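PDB 4BY2: anastral spindle 2, SAS 4 from Drosophila melanogaster, which joins a proline-rich motif of Ana2 to the TCP domain of SAS-4, a centriole-assembly protein that probably serves as a tubulin-binding molecular adaptor. Local coordinates for residues A[66-71]-A[76-81]. Residues are numbered along the deposited sequence; the frame is centred on the assembly and turned at random.
Sequences KREITN and KDIWYP
One face of the W79 indole carries the R67 guanidinium in a cation-pi contact, with R67 CZ 4.9 Å from the centroid of the five-membered ring. The guanidinium stands steeply to the ring, the two planes 84° apart, and its NH2 lies above the face, offset toward the rim. At the indole edge sit R67 O, in the ring plane, and I69 CG2, 4.1 Å from W79 NE1. Beneath these side chains the antiparallel ladder is closed by paired bonds at R67-W79 and I69-D77; W79 N reaches R67 O almost straight, at 2.8 Å and 176°.

On the opposite side of the hairpin, with E68, T70 and I78, K76 turns its CG anti to the carbonyl carbon (chi1 -72°) and extends from there alongside T70, bringing NZ to 3.2 Å from E68 OE2. E68 OE1 takes a second, weak bond from K66 NZ, so two lysines share one carboxylate, while E68 CG packs on I78 CG1. A methionine at K76 would probably cost E68 OE2 its salt-bridge mate, leaving the weak K66 bond on the other oxygen.

The hairpin belongs to the SAS-4 TCP domain, and 67-70 is one of the two outermost strands in this chain. Strand 76-79 passes the antiparallel pairing on to 85-88, where I78 packs on I88 and W79 on L85.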
loop_
_atom_site.group_PDB
_atom_site.type_symbol
_atom_site.label_atom_id
_atom_site.label_comp_id
_atom_site.label_asym_id
_atom_site.label_seq_id
_atom_site.Cartn_x
_atom_site.Cartn_y
_atom_site.Cartn_z
ATOM N N LYS A 66 -22.637 -15.242 19.343
ATOM C CA LYS A 66 -22.539 -14.636 18.013
ATOM C C LYS A 66 -23.893 -13.975 17.691
ATOM O O LYS A 66 -24.860 -14.668 17.363
ATOM C CB LYS A 66 -22.149 -15.688 16.951
ATOM C CG LYS A 66 -21.936 -15.118 15.550
ATOM C CD LYS A 66 -22.336 -16.119 14.480
ATOM C CE LYS A 66 -22.457 -15.477 13.122
ATOM N NZ LYS A 66 -23.047 -16.407 12.126
ATOM N N ARG A 67 -23.962 -12.639 17.827
ATOM C CA ARG A 67 -25.180 -11.858 17.597
ATOM C C ARG A 67 -25.229 -11.259 16.178
ATOM O O ARG A 67 -24.570 -10.253 15.908
ATOM C CB ARG A 67 -25.333 -10.776 18.685
ATOM C CG ARG A 67 -26.755 -10.263 18.856
ATOM C CD ARG A 67 -26.899 -9.408 20.100
ATOM N NE ARG A 67 -26.582 -8.001 19.853
ATOM C CZ ARG A 67 -26.769 -7.024 20.735
ATOM N NH1 ARG A 67 -27.274 -7.289 21.935
ATOM N NH2 ARG A 67 -26.454 -5.774 20.425
ATOM N N GLU A 68 -26.016 -11.888 15.282
ATOM C CA GLU A 68 -26.198 -11.461 13.890
ATOM C C GLU A 68 -27.506 -10.657 13.748
ATOM O O GLU A 68 -28.557 -11.229 13.441
ATOM C CB GLU A 68 -26.169 -12.684 12.944
ATOM C CG GLU A 68 -26.069 -12.339 11.463
ATOM C CD GLU A 68 -26.135 -13.506 10.494
ATOM O OE1 GLU A 68 -25.459 -14.533 10.737
ATOM O OE2 GLU A 68 -26.849 -13.381 9.473
ATOM N N ILE A 69 -27.442 -9.335 13.997
ATOM C CA ILE A 69 -28.620 -8.467 13.892
ATOM C C ILE A 69 -28.816 -8.004 12.435
ATOM O O ILE A 69 -27.911 -7.420 11.838
ATOM C CB ILE A 69 -28.651 -7.302 14.941
ATOM C CG1 ILE A 69 -29.883 -6.384 14.751
ATOM C CG2 ILE A 69 -27.348 -6.497 15.002
ATOM C CD1 ILE A 69 -30.365 -5.671 16.011
ATOM N N THR A 70 -30.001 -8.308 11.869
ATOM C CA THR A 70 -30.408 -7.947 10.509
ATOM C C THR A 70 -31.374 -6.755 10.600
ATOM O O THR A 70 -32.462 -6.892 11.162
ATOM C CB THR A 70 -31.016 -9.171 9.785
ATOM O OG1 THR A 70 -30.126 -10.282 9.899
ATOM C CG2 THR A 70 -31.316 -8.901 8.314
ATOM N N ASN A 71 -30.963 -5.587 10.067
ATOM C CA ASN A 71 -31.754 -4.349 10.071
ATOM C C ASN A 71 -32.963 -4.411 9.120
ATOM O O ASN A 71 -33.067 -5.336 8.306
ATOM C CB ASN A 71 -30.870 -3.131 9.752
ATOM C CG ASN A 71 -29.803 -2.845 10.782
ATOM O OD1 ASN A 71 -28.931 -3.675 11.063
ATOM N ND2 ASN A 71 -29.825 -1.644 11.336
ATOM N N LYS A 76 -26.831 -6.053 7.544
ATOM C CA LYS A 76 -26.522 -6.877 8.713
ATOM C C LYS A 76 -25.355 -6.349 9.538
ATOM O O LYS A 76 -24.417 -5.773 8.989
ATOM C CB LYS A 76 -26.267 -8.339 8.300
ATOM C CG LYS A 76 -27.528 -9.083 7.883
ATOM C CD LYS A 76 -27.239 -10.511 7.465
ATOM C CE LYS A 76 -28.499 -11.230 7.049
ATOM N NZ LYS A 76 -28.238 -12.649 6.692
ATOM N N ASP A 77 -25.425 -6.552 10.862
ATOM C CA ASP A 77 -24.386 -6.198 11.827
ATOM C C ASP A 77 -24.131 -7.447 12.673
ATOM O O ASP A 77 -25.057 -7.961 13.302
ATOM C CB ASP A 77 -24.810 -5.004 12.710
ATOM C CG ASP A 77 -25.224 -3.739 11.973
ATOM O OD1 ASP A 77 -24.672 -3.475 10.881
ATOM O OD2 ASP A 77 -26.081 -2.998 12.504
ATOM N N ILE A 78 -22.902 -7.982 12.626
ATOM C CA ILE A 78 -22.538 -9.191 13.364
ATOM C C ILE A 78 -21.576 -8.864 14.499
ATOM O O ILE A 78 -20.480 -8.355 14.258
ATOM C CB ILE A 78 -22.013 -10.352 12.461
ATOM C CG1 ILE A 78 -22.830 -10.488 11.152
ATOM C CG2 ILE A 78 -21.981 -11.676 13.244
ATOM C CD1 ILE A 78 -22.121 -11.228 10.014
ATOM N N TRP A 79 -21.997 -9.161 15.738
ATOM C CA TRP A 79 -21.189 -8.958 16.936
ATOM C C TRP A 79 -20.536 -10.284 17.299
ATOM O O TRP A 79 -21.232 -11.279 17.523
ATOM C CB TRP A 79 -22.041 -8.428 18.093
ATOM C CG TRP A 79 -22.629 -7.074 17.842
ATOM C CD1 TRP A 79 -23.817 -6.797 17.231
ATOM C CD2 TRP A 79 -22.076 -5.813 18.241
ATOM N NE1 TRP A 79 -24.036 -5.439 17.218
ATOM C CE2 TRP A 79 -22.989 -4.811 17.841
ATOM C CE3 TRP A 79 -20.897 -5.430 18.902
ATOM C CZ2 TRP A 79 -22.751 -3.449 18.063
ATOM C CZ3 TRP A 79 -20.663 -4.081 19.125
ATOM C CH2 TRP A 79 -21.583 -3.108 18.710
ATOM N N TYR A 80 -19.197 -10.305 17.297
ATOM C CA TYR A 80 -18.406 -11.496 17.600
ATOM C C TYR A 80 -17.966 -11.524 19.081
ATOM O O TYR A 80 -17.881 -10.453 19.694
ATOM C CB TYR A 80 -17.220 -11.612 16.621
ATOM C CG TYR A 80 -17.649 -11.964 15.212
ATOM C CD1 TYR A 80 -17.793 -13.291 14.816
ATOM C CD2 TYR A 80 -17.917 -10.970 14.274
ATOM C CE1 TYR A 80 -18.201 -13.622 13.523
ATOM C CE2 TYR A 80 -18.321 -11.289 12.977
ATOM C CZ TYR A 80 -18.466 -12.617 12.608
ATOM O OH TYR A 80 -18.870 -12.936 11.333
ATOM N N PRO A 81 -17.728 -12.720 19.688
ATOM C CA PRO A 81 -17.350 -12.763 21.119
ATOM C C PRO A 81 -16.042 -12.056 21.483
ATOM O O PRO A 81 -15.941 -11.498 22.576
ATOM C CB PRO A 81 -17.283 -14.263 21.431
ATOM C CG PRO A 81 -18.041 -14.930 20.330
ATOM C CD PRO A 81 -17.814 -14.084 19.125
#